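Long-range contacts in putative secreted cellulose binding protein (PDB 4OY7), which cleaves cellulose oxidatively as a copper-dependent lytic polysaccharide monooxygenase, of which this chain is the AA10 catalytic domain: residues G2-P7 with F185-D190; S9-C14 with Y77-Y82; G23-T28 with T42-W47; F114-T119 with A170-Q175; S164-D169 with V191-G196. One frame throughout, in Å; residues are numbered along the deposited sequence. Where two conformers were deposited one is given.

Interaction 1: residues G2-P7 with F185-D190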
# COMPACT_ATOMS: atom_id res chain seq x y z
N GLY A 2 1.75 9.46 2.34
CA GLY A 2 1.15 8.37 3.07
C GLY A 2 0.91 7.16 2.18
O GLY A 2 0.74 7.30 0.96
N VAL A 3 0.92 6.00 2.83
CA VAL A 3 0.44 4.75 2.29
C VAL A 3 -0.45 4.10 3.37
O VAL A 3 -0.54 4.60 4.50
CB VAL A 3 1.59 3.81 1.91
CG1 VAL A 3 2.36 4.35 0.70
CG2 VAL A 3 2.49 3.53 3.11
N ALA A 4 -1.10 2.99 3.01
CA ALA A 4 -2.01 2.33 3.89
C ALA A 4 -1.28 1.83 5.14
O ALA A 4 -0.16 1.30 5.06
CB ALA A 4 -2.68 1.16 3.19
N MET A 5 -1.92 2.04 6.30
CA MET A 5 -1.41 1.51 7.56
C MET A 5 -2.17 0.28 8.09
O MET A 5 -1.61 -0.55 8.81
CB MET A 5 -1.41 2.61 8.64
CG MET A 5 -0.54 3.81 8.29
SD MET A 5 -0.84 5.22 9.38
CE MET A 5 -0.17 4.47 10.84
N MET A 6 -3.44 0.16 7.72
CA MET A 6 -4.29 -0.95 8.15
C MET A 6 -5.34 -1.18 7.06
O MET A 6 -6.14 -0.27 6.82
CB MET A 6 -5.04 -0.59 9.45
CG MET A 6 -4.21 -0.68 10.72
SD MET A 6 -5.17 -0.92 12.25
CE MET A 6 -5.94 -2.49 11.90
N PRO A 7 -5.26 -2.31 6.29
CA PRO A 7 -4.16 -3.30 6.20
C PRO A 7 -2.91 -2.64 5.61
O PRO A 7 -2.98 -1.98 4.56
CB PRO A 7 -4.69 -4.35 5.22
CG PRO A 7 -5.64 -3.60 4.37
CD PRO A 7 -6.31 -2.61 5.30
N PHE A 185 -0.31 9.03 -4.71
CA PHE A 185 0.39 8.02 -3.89
C PHE A 185 -0.10 6.61 -4.23
O PHE A 185 -1.24 6.41 -4.63
CB PHE A 185 0.23 8.36 -2.41
CG PHE A 185 0.90 9.65 -2.05
CD1 PHE A 185 0.31 10.87 -2.31
CD2 PHE A 185 2.20 9.61 -1.60
CE1 PHE A 185 0.99 12.04 -2.04
CE2 PHE A 185 2.88 10.77 -1.32
CZ PHE A 185 2.29 11.98 -1.56
N PHE A 186 0.78 5.64 -4.05
CA PHE A 186 0.54 4.28 -4.50
C PHE A 186 0.82 3.32 -3.36
O PHE A 186 1.90 3.35 -2.77
CB PHE A 186 1.45 3.98 -5.70
CG PHE A 186 1.06 4.75 -6.94
CD1 PHE A 186 1.43 6.07 -7.09
CD2 PHE A 186 0.25 4.17 -7.94
CE1 PHE A 186 1.01 6.83 -8.17
CE2 PHE A 186 -0.16 4.93 -9.03
CZ PHE A 186 0.22 6.26 -9.14
N SER A 187 -0.18 2.52 -3.03
CA SER A 187 -0.11 1.67 -1.84
C SER A 187 -0.48 0.25 -2.11
O SER A 187 -1.55 0.01 -2.63
CB SER A 187 -1.06 2.22 -0.78
OG SER A 187 -1.07 1.43 0.40
N CYS A 188 0.34 -0.70 -1.66
CA CYS A 188 0.11 -2.14 -1.89
C CYS A 188 0.14 -2.90 -0.58
O CYS A 188 1.14 -2.84 0.13
CB CYS A 188 1.19 -2.70 -2.77
SG CYS A 188 1.00 -2.33 -4.55
N SER A 189 -0.94 -3.59 -0.26
CA SER A 189 -1.07 -4.31 1.01
C SER A 189 -1.35 -5.79 0.74
O SER A 189 -2.37 -6.16 0.17
CB SER A 189 -2.21 -3.72 1.81
OG SER A 189 -2.00 -2.33 2.04
N ASP A 190 -0.44 -6.64 1.20
CA ASP A 190 -0.63 -8.06 1.17
C ASP A 190 -1.60 -8.50 2.25
O ASP A 190 -1.47 -8.09 3.42
CB ASP A 190 0.70 -8.77 1.37
CG ASP A 190 1.63 -8.56 0.20
OD1 ASP A 190 2.53 -7.72 0.33
OD2 ASP A 190 1.44 -9.18 -0.86
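The immunoglobulin-like beta-sandwich of this AA10 domain is joined here from sheet to sheet: strand 4-6, outermost in the four-stranded sheet, runs alongside strand 184-193, held by serine side chains that bond to the backbone of 2-7, with no backbone-to-backbone pairing. Two serines pointing toward 2-7 carry the polar part. S187 holds OG anti to its backbone N (chi1 179°), which presents the oxygen to the backbone of 2-7 as an acceptor; A4 N donates to S187 OG over 3.0 Å, nearly straight at 163°. The A4 methyl packs on the same oxygen, with CB 3.2 Å from S187 OG. V3 turns CG1 beside its own backbone N, and that branch rests 3.6 Å from F186 O. Toward the copper site, F185 CB lies 3.6 Å from G2 O, and the nearest atom of the F185 side chain is about 3 Å from the copper ion bound by H1 and H110. M5 and M6 point away, both facing E103 in a classic beta bulge, after which a cis peptide leads into P7. S189, unlike S187, holds OG beside its backbone N, and S189 OG donates to P7 O over 2.7 Å, 42° out of the carbonyl plane.

Interaction 2: residues S9-C14 with Y77-Y82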
# COMPACT_ATOMS: atom_id res chain seq x y z
N SER A 9 0.59 -1.34 4.14
CA SER A 9 1.26 -1.47 2.86
C SER A 9 2.62 -2.16 3.06
O SER A 9 3.07 -2.34 4.20
CB SER A 9 1.45 -0.09 2.25
OG SER A 9 2.52 0.59 2.89
N ARG A 10 3.25 -2.57 1.96
CA ARG A 10 4.55 -3.26 2.06
C ARG A 10 5.61 -2.42 2.76
O ARG A 10 6.32 -2.91 3.65
CB ARG A 10 5.04 -3.68 0.68
CG ARG A 10 4.22 -4.81 0.09
CD ARG A 10 4.67 -5.25 -1.29
NE ARG A 10 3.94 -6.47 -1.62
CZ ARG A 10 3.96 -7.09 -2.79
NH1 ARG A 10 4.69 -6.60 -3.79
NH2 ARG A 10 3.23 -8.19 -2.95
N THR A 11 5.74 -1.17 2.34
CA THR A 11 6.75 -0.32 2.98
C THR A 11 6.43 -0.06 4.46
O THR A 11 7.33 0.02 5.28
CB THR A 11 6.97 1.01 2.26
OG1 THR A 11 5.74 1.74 2.17
CG2 THR A 11 7.60 0.79 0.88
N TYR A 12 5.16 0.07 4.80
CA TYR A 12 4.79 0.34 6.17
C TYR A 12 5.03 -0.87 7.05
O TYR A 12 5.64 -0.78 8.08
CB TYR A 12 3.33 0.81 6.26
CG TYR A 12 2.90 1.12 7.67
CD1 TYR A 12 3.47 2.16 8.39
CD2 TYR A 12 1.94 0.33 8.31
CE1 TYR A 12 3.08 2.45 9.69
CE2 TYR A 12 1.55 0.61 9.60
CZ TYR A 12 2.12 1.65 10.30
OH TYR A 12 1.71 1.90 11.62
N LEU A 13 4.56 -2.03 6.62
CA LEU A 13 4.79 -3.24 7.42
C LEU A 13 6.27 -3.58 7.50
O LEU A 13 6.72 -4.09 8.50
CB LEU A 13 4.01 -4.43 6.88
CG LEU A 13 2.48 -4.34 6.98
CD1 LEU A 13 1.82 -5.62 6.53
CD2 LEU A 13 2.02 -3.98 8.39
N CYS A 14 7.01 -3.32 6.43
CA CYS A 14 8.42 -3.63 6.48
C CYS A 14 9.15 -2.70 7.44
O CYS A 14 10.05 -3.13 8.18
CB CYS A 14 9.04 -3.64 5.09
SG CYS A 14 8.70 -5.18 4.17
N TYR A 77 12.53 8.20 -4.72
CA TYR A 77 13.26 7.15 -4.04
C TYR A 77 13.15 5.83 -4.77
O TYR A 77 12.25 5.63 -5.61
CB TYR A 77 12.74 6.98 -2.60
CG TYR A 77 12.72 8.26 -1.83
CD1 TYR A 77 13.93 8.89 -1.50
CD2 TYR A 77 11.54 8.87 -1.46
CE1 TYR A 77 13.94 10.08 -0.82
CE2 TYR A 77 11.53 10.10 -0.80
CZ TYR A 77 12.75 10.68 -0.47
OH TYR A 77 12.78 11.87 0.20
N ASP A 78 14.03 4.90 -4.42
CA ASP A 78 14.02 3.57 -5.01
C ASP A 78 13.08 2.70 -4.19
O ASP A 78 13.40 2.36 -3.06
CB ASP A 78 15.43 2.98 -5.01
CG ASP A 78 15.49 1.60 -5.62
OD1 ASP A 78 14.44 0.94 -5.85
OD2 ASP A 78 16.61 1.13 -5.89
N PHE A 79 11.91 2.41 -4.75
CA PHE A 79 10.93 1.50 -4.13
C PHE A 79 10.75 0.28 -5.00
O PHE A 79 9.82 -0.50 -4.79
CB PHE A 79 9.55 2.19 -3.97
CG PHE A 79 9.51 3.25 -2.91
CD1 PHE A 79 9.64 2.92 -1.55
CD2 PHE A 79 9.32 4.58 -3.26
CE1 PHE A 79 9.62 3.92 -0.58
CE2 PHE A 79 9.31 5.57 -2.30
CZ PHE A 79 9.44 5.25 -0.96
N SER A 80 11.67 0.08 -5.93
CA SER A 80 11.53 -0.98 -6.94
C SER A 80 11.37 -2.38 -6.33
O SER A 80 10.60 -3.20 -6.85
CB SER A 80 12.70 -0.93 -7.93
OG SER A 80 12.55 -1.88 -8.98
N ALA A 81 12.07 -2.62 -5.24
CA ALA A 81 12.03 -3.94 -4.58
C ALA A 81 10.67 -4.33 -4.03
O ALA A 81 10.39 -5.52 -3.87
CB ALA A 81 13.09 -4.05 -3.47
N TYR A 82 9.82 -3.34 -3.81
CA TYR A 82 8.50 -3.53 -3.22
C TYR A 82 7.51 -4.01 -4.27
O TYR A 82 6.39 -4.35 -3.93
CB TYR A 82 8.06 -2.25 -2.44
CG TYR A 82 9.04 -1.99 -1.32
CD1 TYR A 82 8.89 -2.59 -0.09
CD2 TYR A 82 10.19 -1.23 -1.54
CE1 TYR A 82 9.82 -2.41 0.92
CE2 TYR A 82 11.12 -1.05 -0.54
CZ TYR A 82 10.94 -1.65 0.70
OH TYR A 82 11.88 -1.53 1.71
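The Y82 ring is approached from two directions at once by the first turn of helix 10-18. T11 comes at about a right angle and sets its methyl over the middle of one face, CG2 standing 3.7 Å from the ring centroid and 11° off the normal, a clear CH-pi contact. The same methyl touches F79 at CD1, 3.8 Å away, so one methyl serves both aromatic side chains. T11 can offer CG2 because its OG1 takes the crowded position between backbone N and carbonyl carbon, where it bonds to W47 O. At the ring's edge lie R10 CB and, more loosely, C14 SG, whose sulfur is tied to C32. R10 then runs on fully extended past the tyrosine to its backbone: NH1 donates to Y82 O over 2.8 Å at 162°, with the oxygen in the guanidinium plane. An alanine here removes the donor to Y82 O and the partner of D190, and would probably loosen the hold of the helix start on segment 77-82. S9 caps that start, its OG accepting from Y12 N at 3.3 Å. With D190 bonded at NE and W89 in cation-pi contact, the buried guanidinium is likely to remain charged.

Interaction 3: residues G23-T28 with T42-W47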
# COMPACT_ATOMS: atom_id res chain seq x y z
N GLY A 23 17.13 3.58 15.44
CA GLY A 23 16.90 4.00 14.06
C GLY A 23 17.55 3.10 13.02
O GLY A 23 17.29 3.26 11.83
N ALA A 24 18.39 2.15 13.45
CA ALA A 24 18.88 1.12 12.55
C ALA A 24 17.69 0.31 12.06
O ALA A 24 16.67 0.26 12.73
CB ALA A 24 19.86 0.21 13.26
N LEU A 25 17.84 -0.30 10.90
CA LEU A 25 16.77 -1.11 10.32
C LEU A 25 17.19 -2.56 10.28
O LEU A 25 18.11 -2.91 9.56
CB LEU A 25 16.46 -0.59 8.92
CG LEU A 25 15.82 0.80 8.95
CD1 LEU A 25 15.92 1.42 7.57
CD2 LEU A 25 14.37 0.78 9.42
N ASP A 26 16.50 -3.40 11.05
CA ASP A 26 16.85 -4.83 11.16
C ASP A 26 15.64 -5.73 10.96
O ASP A 26 15.07 -6.23 11.91
CB ASP A 26 17.49 -5.11 12.50
CG ASP A 26 18.05 -6.51 12.59
OD1 ASP A 26 18.64 -6.97 11.59
OD2 ASP A 26 17.92 -7.14 13.66
N PRO A 27 15.25 -5.93 9.70
CA PRO A 27 14.06 -6.75 9.43
C PRO A 27 14.35 -8.22 9.67
O PRO A 27 15.48 -8.67 9.49
CB PRO A 27 13.78 -6.51 7.95
CG PRO A 27 15.04 -5.99 7.36
CD PRO A 27 15.81 -5.34 8.47
N THR A 28 13.32 -8.95 10.09
CA THR A 28 13.41 -10.41 10.18
C THR A 28 12.60 -11.08 9.07
O THR A 28 12.85 -12.23 8.74
CB THR A 28 12.99 -10.93 11.56
OG1 THR A 28 11.67 -10.51 11.87
CG2 THR A 28 13.93 -10.42 12.64
N THR A 42 16.66 3.97 2.79
CA THR A 42 15.96 5.22 2.50
C THR A 42 14.46 5.00 2.26
O THR A 42 13.62 5.82 2.66
CB THR A 42 16.60 5.92 1.28
OG1 THR A 42 17.96 6.21 1.58
CG2 THR A 42 15.85 7.22 0.90
N ALA A 43 14.12 3.89 1.59
CA ALA A 43 12.73 3.50 1.37
C ALA A 43 11.93 3.34 2.66
O ALA A 43 10.76 3.69 2.69
CB ALA A 43 12.64 2.23 0.55
N LEU A 44 12.53 2.73 3.68
CA LEU A 44 11.85 2.54 4.96
C LEU A 44 11.79 3.80 5.82
O LEU A 44 10.83 4.00 6.57
CB LEU A 44 12.47 1.38 5.73
CG LEU A 44 12.41 0.05 4.98
CD1 LEU A 44 13.02 -1.05 5.83
CD2 LEU A 44 10.98 -0.28 4.62
N TYR A 45 12.82 4.65 5.76
CA TYR A 45 12.73 5.93 6.46
C TYR A 45 11.65 6.78 5.81
O TYR A 45 11.02 7.59 6.48
CB TYR A 45 14.06 6.66 6.45
CG TYR A 45 15.11 5.98 7.28
CD1 TYR A 45 14.92 5.74 8.65
CD2 TYR A 45 16.33 5.61 6.72
CE1 TYR A 45 15.93 5.15 9.42
CE2 TYR A 45 17.31 5.00 7.47
CZ TYR A 45 17.12 4.78 8.81
OH TYR A 45 18.12 4.17 9.54
N ASN A 46 11.45 6.59 4.50
CA ASN A 46 10.43 7.34 3.73
C ASN A 46 9.33 6.43 3.23
O ASN A 46 8.87 6.58 2.13
CB ASN A 46 11.09 8.02 2.54
CG ASN A 46 12.04 9.12 2.96
OD1 ASN A 46 11.61 10.24 3.32
ND2 ASN A 46 13.33 8.84 2.89
N TRP A 47 8.89 5.52 4.08
CA TRP A 47 7.87 4.53 3.73
C TRP A 47 6.55 5.08 3.15
O TRP A 47 5.86 4.40 2.38
CB TRP A 47 7.59 3.67 4.96
CG TRP A 47 7.10 4.42 6.17
CD1 TRP A 47 7.85 4.93 7.19
CD2 TRP A 47 5.73 4.75 6.49
NE1 TRP A 47 7.05 5.54 8.12
CE2 TRP A 47 5.74 5.44 7.71
CE3 TRP A 47 4.50 4.54 5.85
CZ2 TRP A 47 4.58 5.92 8.31
CZ3 TRP A 47 3.34 4.99 6.46
CH2 TRP A 47 3.39 5.68 7.68
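G23 adopts a positive phi (92°, with psi -8°), a conformation in which a beta carbon would press against the carbonyl oxygen of the residue before, and the chain then passes through A24 and L25 without regular structure to face the short helix 42-45. The turn leaves G23 O directed at the tip of Y45. Although the CA-CB bond of Y45 does not aim at 23-28, its ring reaches across, and Y45 OH donates to G23 O over a short 2.6 Å; the oxygen lies at the ring's edge, while the hydroxyl stands above the carbonyl plane. L25 supplies the apolar half. Its CG is beside the backbone N, anti to the carbonyl carbon, and CD1 is laid over one face of the Y45 ring, 4.0 Å from the centroid and 20° off the normal, shifted toward the rim. That same methyl meets L44 CB at 3.9 Å, so one branch of one leucine touches two consecutive helix residues. At the helix end T42 O is gripped twice, by N46 N at 2.9 Å and by N46 ND2 at 3.0 Å, the latter on a lone pair. D26, a calcium ligand in another structure of this protein, adjoins this surface contact. Behind it, L25 also rests on A18 of helix 10-18, P27 bridges to C32, Q33 and L36 of helix 30-39, and W47 leads inward to Y12 and V3.

Interaction 4: residues F114-T119 with A170-Q175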
# COMPACT_ATOMS: atom_id res chain seq x y z
N PHE A 114 -9.39 8.26 -2.31
CA PHE A 114 -8.69 7.01 -2.22
C PHE A 114 -9.42 5.97 -3.05
O PHE A 114 -10.57 5.60 -2.77
CB PHE A 114 -8.63 6.59 -0.76
CG PHE A 114 -7.81 7.51 0.09
CD1 PHE A 114 -8.39 8.60 0.73
CD2 PHE A 114 -6.45 7.29 0.25
CE1 PHE A 114 -7.63 9.46 1.51
CE2 PHE A 114 -5.69 8.15 1.02
CZ PHE A 114 -6.27 9.24 1.66
N ARG A 115 -8.74 5.50 -4.09
CA ARG A 115 -9.29 4.47 -4.99
C ARG A 115 -8.76 3.17 -4.50
O ARG A 115 -7.53 2.95 -4.55
CB ARG A 115 -8.85 4.72 -6.42
CG ARG A 115 -9.41 5.99 -7.01
CD ARG A 115 -8.83 6.33 -8.34
NE ARG A 115 -9.27 7.63 -8.85
CZ ARG A 115 -8.82 8.17 -9.97
NH1 ARG A 115 -7.94 7.50 -10.75
NH2 ARG A 115 -9.29 9.36 -10.35
N VAL A 116 -9.67 2.29 -4.08
CA VAL A 116 -9.31 1.04 -3.42
C VAL A 116 -9.66 -0.15 -4.32
O VAL A 116 -10.80 -0.31 -4.74
CB VAL A 116 -10.03 0.92 -2.06
CG1 VAL A 116 -9.67 -0.41 -1.38
CG2 VAL A 116 -9.74 2.13 -1.14
N TYR A 117 -8.66 -0.99 -4.58
CA TYR A 117 -8.76 -2.15 -5.48
C TYR A 117 -8.36 -3.47 -4.83
O TYR A 117 -7.48 -3.51 -3.98
CB TYR A 117 -7.87 -1.97 -6.72
CG TYR A 117 -8.01 -0.69 -7.51
CD1 TYR A 117 -7.46 0.50 -7.04
CD2 TYR A 117 -8.59 -0.69 -8.75
CE1 TYR A 117 -7.55 1.67 -7.80
CE2 TYR A 117 -8.69 0.46 -9.52
CZ TYR A 117 -8.15 1.65 -9.05
OH TYR A 117 -8.28 2.79 -9.84
N LEU A 118 -8.97 -4.56 -5.28
CA LEU A 118 -8.62 -5.89 -4.75
C LEU A 118 -8.30 -6.82 -5.90
O LEU A 118 -8.98 -6.82 -6.91
CB LEU A 118 -9.78 -6.45 -3.96
CG LEU A 118 -9.64 -7.82 -3.31
CD1 LEU A 118 -8.58 -7.82 -2.20
CD2 LEU A 118 -11.00 -8.23 -2.76
N THR A 119 -7.24 -7.59 -5.74
CA THR A 119 -6.87 -8.59 -6.72
C THR A 119 -7.99 -9.59 -6.88
O THR A 119 -8.65 -10.00 -5.93
CB THR A 119 -5.53 -9.28 -6.39
OG1 THR A 119 -5.58 -9.86 -5.07
CG2 THR A 119 -4.39 -8.29 -6.52
N ALA A 170 -4.21 -12.36 -1.33
CA ALA A 170 -4.70 -11.33 -2.24
C ALA A 170 -3.86 -10.08 -1.96
O ALA A 170 -3.01 -10.08 -1.09
CB ALA A 170 -6.19 -11.08 -2.00
N LEU A 171 -4.13 -9.00 -2.67
CA LEU A 171 -3.47 -7.73 -2.38
C LEU A 171 -4.49 -6.61 -2.55
O LEU A 171 -5.35 -6.65 -3.45
CB LEU A 171 -2.29 -7.58 -3.32
CG LEU A 171 -1.46 -6.31 -3.27
CD1 LEU A 171 -0.09 -6.71 -3.82
CD2 LEU A 171 -2.10 -5.21 -4.10
N ILE A 172 -4.44 -5.63 -1.67
CA ILE A 172 -5.25 -4.41 -1.80
C ILE A 172 -4.34 -3.29 -2.26
O ILE A 172 -3.38 -2.94 -1.57
CB ILE A 172 -5.95 -4.04 -0.47
CG1 ILE A 172 -7.02 -5.08 -0.13
CG2 ILE A 172 -6.60 -2.66 -0.54
CD1 ILE A 172 -7.49 -5.03 1.31
N PHE A 173 -4.66 -2.74 -3.42
CA PHE A 173 -3.92 -1.61 -4.00
C PHE A 173 -4.75 -0.36 -3.87
O PHE A 173 -5.98 -0.39 -4.14
CB PHE A 173 -3.66 -1.84 -5.50
CG PHE A 173 -3.24 -0.61 -6.22
CD1 PHE A 173 -1.99 -0.03 -5.99
CD2 PHE A 173 -4.09 -0.01 -7.13
CE1 PHE A 173 -1.61 1.11 -6.67
CE2 PHE A 173 -3.72 1.16 -7.79
CZ PHE A 173 -2.49 1.74 -7.52
N MET A 174 -4.12 0.72 -3.41
CA MET A 174 -4.81 2.01 -3.30
C MET A 174 -4.04 3.08 -4.03
O MET A 174 -2.78 3.10 -3.99
CB MET A 174 -5.01 2.44 -1.86
CG MET A 174 -5.52 1.35 -0.96
SD MET A 174 -5.96 2.02 0.66
CE MET A 174 -6.09 0.49 1.57
N GLN A 175 -4.78 3.91 -4.73
CA GLN A 175 -4.23 5.10 -5.38
C GLN A 175 -4.90 6.30 -4.74
O GLN A 175 -6.13 6.44 -4.73
CB GLN A 175 -4.44 5.07 -6.89
CG GLN A 175 -3.59 6.10 -7.62
CD GLN A 175 -3.68 5.96 -9.13
OE1 GLN A 175 -4.04 4.89 -9.65
NE2 GLN A 175 -3.33 7.03 -9.86
O HOH W 1 -6.48 4.76 -10.67
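V116, L118, I172 and M174 form an apolar row on one face of this antiparallel strand pair. V116 CG1 and I172 CG2, each anti to its own backbone N, lie side by side 3.9 Å apart, and L118 CD1 crosses obliquely to I172 CG1 at 3.8 Å. M174 extends from the same face to V102 and Y104 of the opposing sheet. On the other face Y117 and F173 point the same way, CD1 of the tyrosine 3.4 Å from CD2 of the phenylalanine, with ring planes inclined at 39°. Between the faces, Y117 with F173 and R115 with Q175 are hydrogen-bonded pairs, R115 N to Q175 O being the straightest at 2.8 Å and 176°. The pattern changes at T119. Its N still donates to L171 O, but the returning bond from L171 N ends on the side chain, at T119 OG1 2.9 Å away, while T119 O turns to R166. A valine here would lack that hydroxyl and would probably leave L171 N without its acceptor, fraying this end of the pair. At the opposite end one water links three polar tips: it accepts from R115 NH1 at 3.1 Å, donates to Q175 OE1 at 2.6 Å, and bonds to Y117 OH at 2.8 Å. G57 O receives R115 NH1 as well, and Q175 NE2 is bound by R58 O and N184 OD1. This pair, with M174 turned to strand 99-105 of the second sheet, belongs to the immunoglobulin-like beta-sandwich that forms the body of AA10 monooxygenases.

Interaction 5: residues S164-D169 with V191-G196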
# COMPACT_ATOMS: atom_id res chain seq x y z
N SER A 164 -17.45 -11.15 0.13
CA SER A 164 -17.63 -12.56 0.47
C SER A 164 -17.07 -13.47 -0.62
O SER A 164 -16.76 -13.01 -1.73
CB SER A 164 -19.10 -12.88 0.63
OG SER A 164 -19.62 -12.17 1.72
N GLY A 165 -16.94 -14.75 -0.28
CA GLY A 165 -16.53 -15.77 -1.25
C GLY A 165 -15.05 -15.76 -1.59
O GLY A 165 -14.67 -16.34 -2.59
N ARG A 166 -14.23 -15.11 -0.77
CA ARG A 166 -12.81 -15.05 -1.01
C ARG A 166 -12.01 -15.90 -0.02
O ARG A 166 -12.41 -16.09 1.14
CB ARG A 166 -12.34 -13.58 -0.99
CG ARG A 166 -13.01 -12.70 -2.05
CD ARG A 166 -12.73 -13.17 -3.47
NE ARG A 166 -11.29 -13.16 -3.68
CZ ARG A 166 -10.60 -12.15 -4.19
NH1 ARG A 166 -11.19 -11.04 -4.68
NH2 ARG A 166 -9.29 -12.26 -4.27
N SER A 167 -10.88 -16.40 -0.50
CA SER A 167 -9.97 -17.18 0.31
C SER A 167 -8.55 -17.02 -0.18
O SER A 167 -8.35 -16.55 -1.30
CB SER A 167 -10.37 -18.64 0.27
OG SER A 167 -10.14 -19.21 -1.01
N GLY A 168 -7.59 -17.40 0.65
CA GLY A 168 -6.19 -17.35 0.29
C GLY A 168 -5.65 -15.94 0.14
O GLY A 168 -6.27 -14.95 0.57
N ASP A 169 -4.46 -15.84 -0.45
CA ASP A 169 -3.76 -14.57 -0.52
C ASP A 169 -4.40 -13.65 -1.54
O ASP A 169 -4.99 -14.10 -2.52
CB ASP A 169 -2.29 -14.80 -0.93
CG ASP A 169 -1.43 -15.45 0.15
OD1 ASP A 169 -1.79 -15.38 1.35
OD2 ASP A 169 -0.34 -15.97 -0.20
N VAL A 191 -2.56 -9.33 1.87
CA VAL A 191 -3.58 -9.82 2.81
C VAL A 191 -3.81 -11.30 2.55
O VAL A 191 -3.37 -11.85 1.51
CB VAL A 191 -4.92 -9.04 2.69
CG1 VAL A 191 -4.65 -7.54 2.83
CG2 VAL A 191 -5.65 -9.37 1.39
N VAL A 192 -4.47 -11.96 3.49
CA VAL A 192 -4.95 -13.33 3.28
C VAL A 192 -6.33 -13.44 3.88
O VAL A 192 -6.57 -12.97 4.99
CB VAL A 192 -3.97 -14.40 3.84
CG1 VAL A 192 -3.65 -14.17 5.30
CG2 VAL A 192 -4.52 -15.80 3.63
N PHE A 193 -7.24 -14.03 3.11
CA PHE A 193 -8.61 -14.25 3.54
C PHE A 193 -8.69 -15.63 4.19
O PHE A 193 -9.16 -16.63 3.57
CB PHE A 193 -9.59 -14.14 2.37
CG PHE A 193 -9.73 -12.74 1.81
CD1 PHE A 193 -10.45 -11.76 2.50
CD2 PHE A 193 -9.17 -12.42 0.58
CE1 PHE A 193 -10.58 -10.49 1.95
CE2 PHE A 193 -9.31 -11.16 0.03
CZ PHE A 193 -10.00 -10.20 0.73
N ASP A 194 -8.26 -15.70 5.44
CA ASP A 194 -8.28 -16.96 6.19
C ASP A 194 -9.07 -16.87 7.49
O ASP A 194 -9.06 -17.81 8.28
CB ASP A 194 -6.86 -17.45 6.48
CG ASP A 194 -6.07 -16.52 7.38
OD1 ASP A 194 -6.55 -15.41 7.74
OD2 ASP A 194 -4.91 -16.91 7.73
N GLY A 195 -9.77 -15.77 7.72
CA GLY A 195 -10.48 -15.57 8.98
C GLY A 195 -11.87 -16.16 9.03
O GLY A 195 -12.43 -16.57 7.99
N GLY A 196 -12.41 -16.20 10.25
CA GLY A 196 -13.80 -16.60 10.57
C GLY A 196 -13.94 -18.09 10.51
O GLY A 196 -15.01 -18.67 10.79
OXT GLY A 196 -12.97 -18.77 10.17
O HOH W 2 -11.86 -17.30 3.65
O HOH W 3 -7.17 -18.88 3.17
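F193 offers both its backbone polar atoms to G168, and they fare differently. F193 N donates to G168 O over 2.9 Å, almost straight at 173°, though from above the carbonyl plane. The return bond, G168 N to F193 O, is weak at 3.4 Å and 132°, and water makes good the shortfall: one molecule accepts from G168 N at 3.0 Å and donates to F193 O, also at 3.0 Å. A second water donates to both R166 O and F193 O, each 2.8 Å away, so F193 O receives two water protons besides the weak bond. The side chains add an apolar cover. R166 places CB over one face of the F193 ring, 4.0 Å from the centroid and 20° off the normal, then bends at chi2 and chi3 so that its guanidinium turns a face to F193 CE2. The charged end is satisfied further off, NH2 reaching T119 O, while R166 N is taken by S96 OG. D169 OD1 meets V192 CB at 3.5 Å and makes a long, weak ion pair with R91, whose NH2 also bonds V191 O. The contact lies at the open end of the hairpin between strands 168-178 and 184-193, away from its turn; strand 92-94 flanks V191, V192 and F193 through H93 and L94, and L118 of strand 112-119 meets both R166 and F193.

Interactions 4 and 5 lie in one sheet, and interaction 1 reaches it from the other. Strand 184-193 serves 1 and 5, its neighbour 168-178 serves 4 and 5, so S187 O and S189 O of interaction 1 probably accept hydrogen bonds from M174 N and I172 N of interaction 4, centred 8 Å away. Interactions 2 and 3 lie in the helical and loop region after strand 4-6; their centres are 10 Å apart. R10 ties that region to the sandwich through D190. Along the chain, interaction 1 spans nearly from terminus to terminus and encloses 2, 3 and 4, bringing the copper-binding N-terminus against the sheet. Interactions 3 and 5, with centres 29 Å apart, are the most widely separated pair.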